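Local structure of omega-class glutathione S-transferase (Bombyx mori, 3WD6) at residues A127-L132 with W183-R188. The protein binds glutathione and probably acts as a glutathione transferase and glutathione-dependent dehydroascorbate reductase of the omega class. Sequence-based numbering, arbitrary orientation.
Sequences APIQSL and WPWFER
Gln-130 lies across the indole of Trp-185 in a CH-pi contact: its CG stands 3.6 Å from the centroid of the five-membered ring, only 17° off the ring normal. The closest ring atom is CE2, 3.4 Å from Gln-130 CG. With CG anti to the carbonyl carbon and the chain extended beyond it, Gln-130 carries its amide out past CE2 toward the six-membered ring, the amide plane inclined 24° to the indole. A glutamine suits this place because its methylenes cover the aromatic face while its amide bonds beyond it, NE2 to Ser-126 OG and OE1 to Tyr-40 OH. Pro-184 CB packs against the opposite face, offset toward the rim; the broad, flat indole suits a place where both faces are covered and Tyr-40 is also reached.

The apolar contacts belong to Ile-129. Its two branches part: CG2, anti to the backbone N, meets Trp-185 CB at 3.7 Å, while CD1 ends the other branch 4.3 Å from Phe-186 CE1. A beta-branched residue can thus serve two neighbours, and its side chain also touches helix 145-165.

Helices 127-138 and 177-189 belong to the all-helical C-terminal part of the glutathione transferase fold; the axes of the two short segments approach to 10.0 Å, their N-to-C directions 43° apart. Trp-185 lies on the side near the thioredoxin-like part, its side chain about 7 Å from bound glutathione, and Tyr-40 of the glutathione pocket meets it edge-to-face. An alanine in place of Trp-185 would probably open a gap between Gln-130 and Pro-184 and take from Tyr-40 the ring it meets edge-to-face.

Two side-chain hydrogen bonds brace the 183-188 turn. Arg-188 NH1 donates to Pro-184 O at 3.0 Å, reaching it from the face opposite Arg-188 N, and Trp-183 NE1 donates to Glu-187 OE2. Gln-42 of helix 39-51 bonds both Glu-187 OE2 and Arg-188 NH1.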
# COMPACT_ATOMS: atom_id res chain seq x y z
N ALA A 127 -11.12 -3.08 3.84
CA ALA A 127 -10.96 -4.53 3.61
C ALA A 127 -11.74 -5.08 2.39
O ALA A 127 -11.18 -5.84 1.60
CB ALA A 127 -11.30 -5.33 4.87
N PRO A 128 -13.02 -4.68 2.24
CA PRO A 128 -13.82 -5.14 1.09
C PRO A 128 -13.19 -4.73 -0.24
O PRO A 128 -13.33 -5.44 -1.25
CB PRO A 128 -15.16 -4.43 1.28
CG PRO A 128 -15.25 -4.21 2.75
CD PRO A 128 -13.84 -3.91 3.20
N ILE A 129 -12.51 -3.58 -0.24
CA ILE A 129 -11.80 -3.13 -1.43
C ILE A 129 -10.57 -4.01 -1.67
O ILE A 129 -10.33 -4.46 -2.79
CB ILE A 129 -11.36 -1.66 -1.28
CG1 ILE A 129 -12.59 -0.77 -1.13
CG2 ILE A 129 -10.45 -1.24 -2.46
CD1 ILE A 129 -12.28 0.62 -0.69
N GLN A 130 -9.80 -4.24 -0.61
CA GLN A 130 -8.64 -5.11 -0.68
C GLN A 130 -9.09 -6.45 -1.20
O GLN A 130 -8.41 -7.08 -2.00
CB GLN A 130 -8.02 -5.25 0.70
CG GLN A 130 -7.58 -3.91 1.35
CD GLN A 130 -7.21 -4.07 2.83
OE1 GLN A 130 -6.61 -5.07 3.23
NE2 GLN A 130 -7.57 -3.07 3.64
N SER A 131 -10.27 -6.88 -0.75
CA SER A 131 -10.81 -8.20 -1.10
C SER A 131 -11.25 -8.29 -2.56
O SER A 131 -10.89 -9.23 -3.27
CB SER A 131 -11.99 -8.53 -0.18
OG SER A 131 -12.46 -9.83 -0.45
N LEU A 132 -12.03 -7.33 -3.02
CA LEU A 132 -12.46 -7.34 -4.41
C LEU A 132 -11.28 -7.34 -5.36
O LEU A 132 -11.29 -8.07 -6.36
CB LEU A 132 -13.35 -6.13 -4.72
CG LEU A 132 -13.85 -6.15 -6.16
CD1 LEU A 132 -14.72 -7.39 -6.41
CD2 LEU A 132 -14.62 -4.88 -6.50
N TRP A 183 -4.44 4.15 0.82
CA TRP A 183 -4.08 4.65 -0.50
C TRP A 183 -3.73 3.58 -1.56
O TRP A 183 -4.13 3.69 -2.72
CB TRP A 183 -2.93 5.68 -0.42
CG TRP A 183 -2.44 5.95 -1.80
CD1 TRP A 183 -1.25 5.54 -2.35
CD2 TRP A 183 -3.16 6.61 -2.83
NE1 TRP A 183 -1.18 5.95 -3.67
CE2 TRP A 183 -2.35 6.60 -3.99
CE3 TRP A 183 -4.42 7.23 -2.88
CZ2 TRP A 183 -2.76 7.18 -5.20
CZ3 TRP A 183 -4.82 7.81 -4.09
CH2 TRP A 183 -3.99 7.77 -5.23
N PRO A 184 -2.97 2.54 -1.18
CA PRO A 184 -2.51 1.62 -2.23
C PRO A 184 -3.66 1.02 -3.05
O PRO A 184 -3.51 0.71 -4.26
CB PRO A 184 -1.80 0.51 -1.45
CG PRO A 184 -1.33 1.20 -0.18
CD PRO A 184 -2.43 2.18 0.16
N TRP A 185 -4.80 0.83 -2.40
CA TRP A 185 -5.91 0.23 -3.12
C TRP A 185 -6.56 1.23 -4.05
O TRP A 185 -6.95 0.88 -5.16
CB TRP A 185 -6.88 -0.50 -2.19
CG TRP A 185 -6.17 -1.70 -1.69
CD1 TRP A 185 -6.10 -2.93 -2.30
CD2 TRP A 185 -5.31 -1.77 -0.54
NE1 TRP A 185 -5.29 -3.77 -1.57
CE2 TRP A 185 -4.79 -3.09 -0.49
CE3 TRP A 185 -4.95 -0.87 0.47
CZ2 TRP A 185 -3.93 -3.52 0.52
CZ3 TRP A 185 -4.09 -1.30 1.48
CH2 TRP A 185 -3.59 -2.62 1.50
N PHE A 186 -6.63 2.49 -3.62
CA PHE A 186 -7.05 3.53 -4.55
C PHE A 186 -6.09 3.67 -5.75
O PHE A 186 -6.55 3.92 -6.88
CB PHE A 186 -7.24 4.86 -3.82
CG PHE A 186 -8.43 4.87 -2.90
CD1 PHE A 186 -9.62 4.22 -3.27
CD2 PHE A 186 -8.36 5.49 -1.66
CE1 PHE A 186 -10.73 4.20 -2.42
CE2 PHE A 186 -9.47 5.50 -0.81
CZ PHE A 186 -10.65 4.85 -1.18
N GLU A 187 -4.78 3.51 -5.52
CA GLU A 187 -3.83 3.60 -6.61
C GLU A 187 -4.17 2.53 -7.64
O GLU A 187 -4.12 2.77 -8.85
CB GLU A 187 -2.37 3.44 -6.13
CG GLU A 187 -1.34 3.66 -7.25
CD GLU A 187 0.11 3.79 -6.78
OE1 GLU A 187 1.03 3.31 -7.50
OE2 GLU A 187 0.36 4.41 -5.72
N ARG A 188 -4.55 1.36 -7.14
CA ARG A 188 -4.85 0.20 -7.98
C ARG A 188 -6.23 0.32 -8.64
O ARG A 188 -6.41 -0.11 -9.78
CB ARG A 188 -4.71 -1.10 -7.18
CG ARG A 188 -3.26 -1.63 -7.10
CD ARG A 188 -2.86 -2.11 -5.71
NE ARG A 188 -1.44 -2.47 -5.64
CZ ARG A 188 -0.47 -1.65 -5.25
NH1 ARG A 188 -0.76 -0.41 -4.88
NH2 ARG A 188 0.78 -2.06 -5.21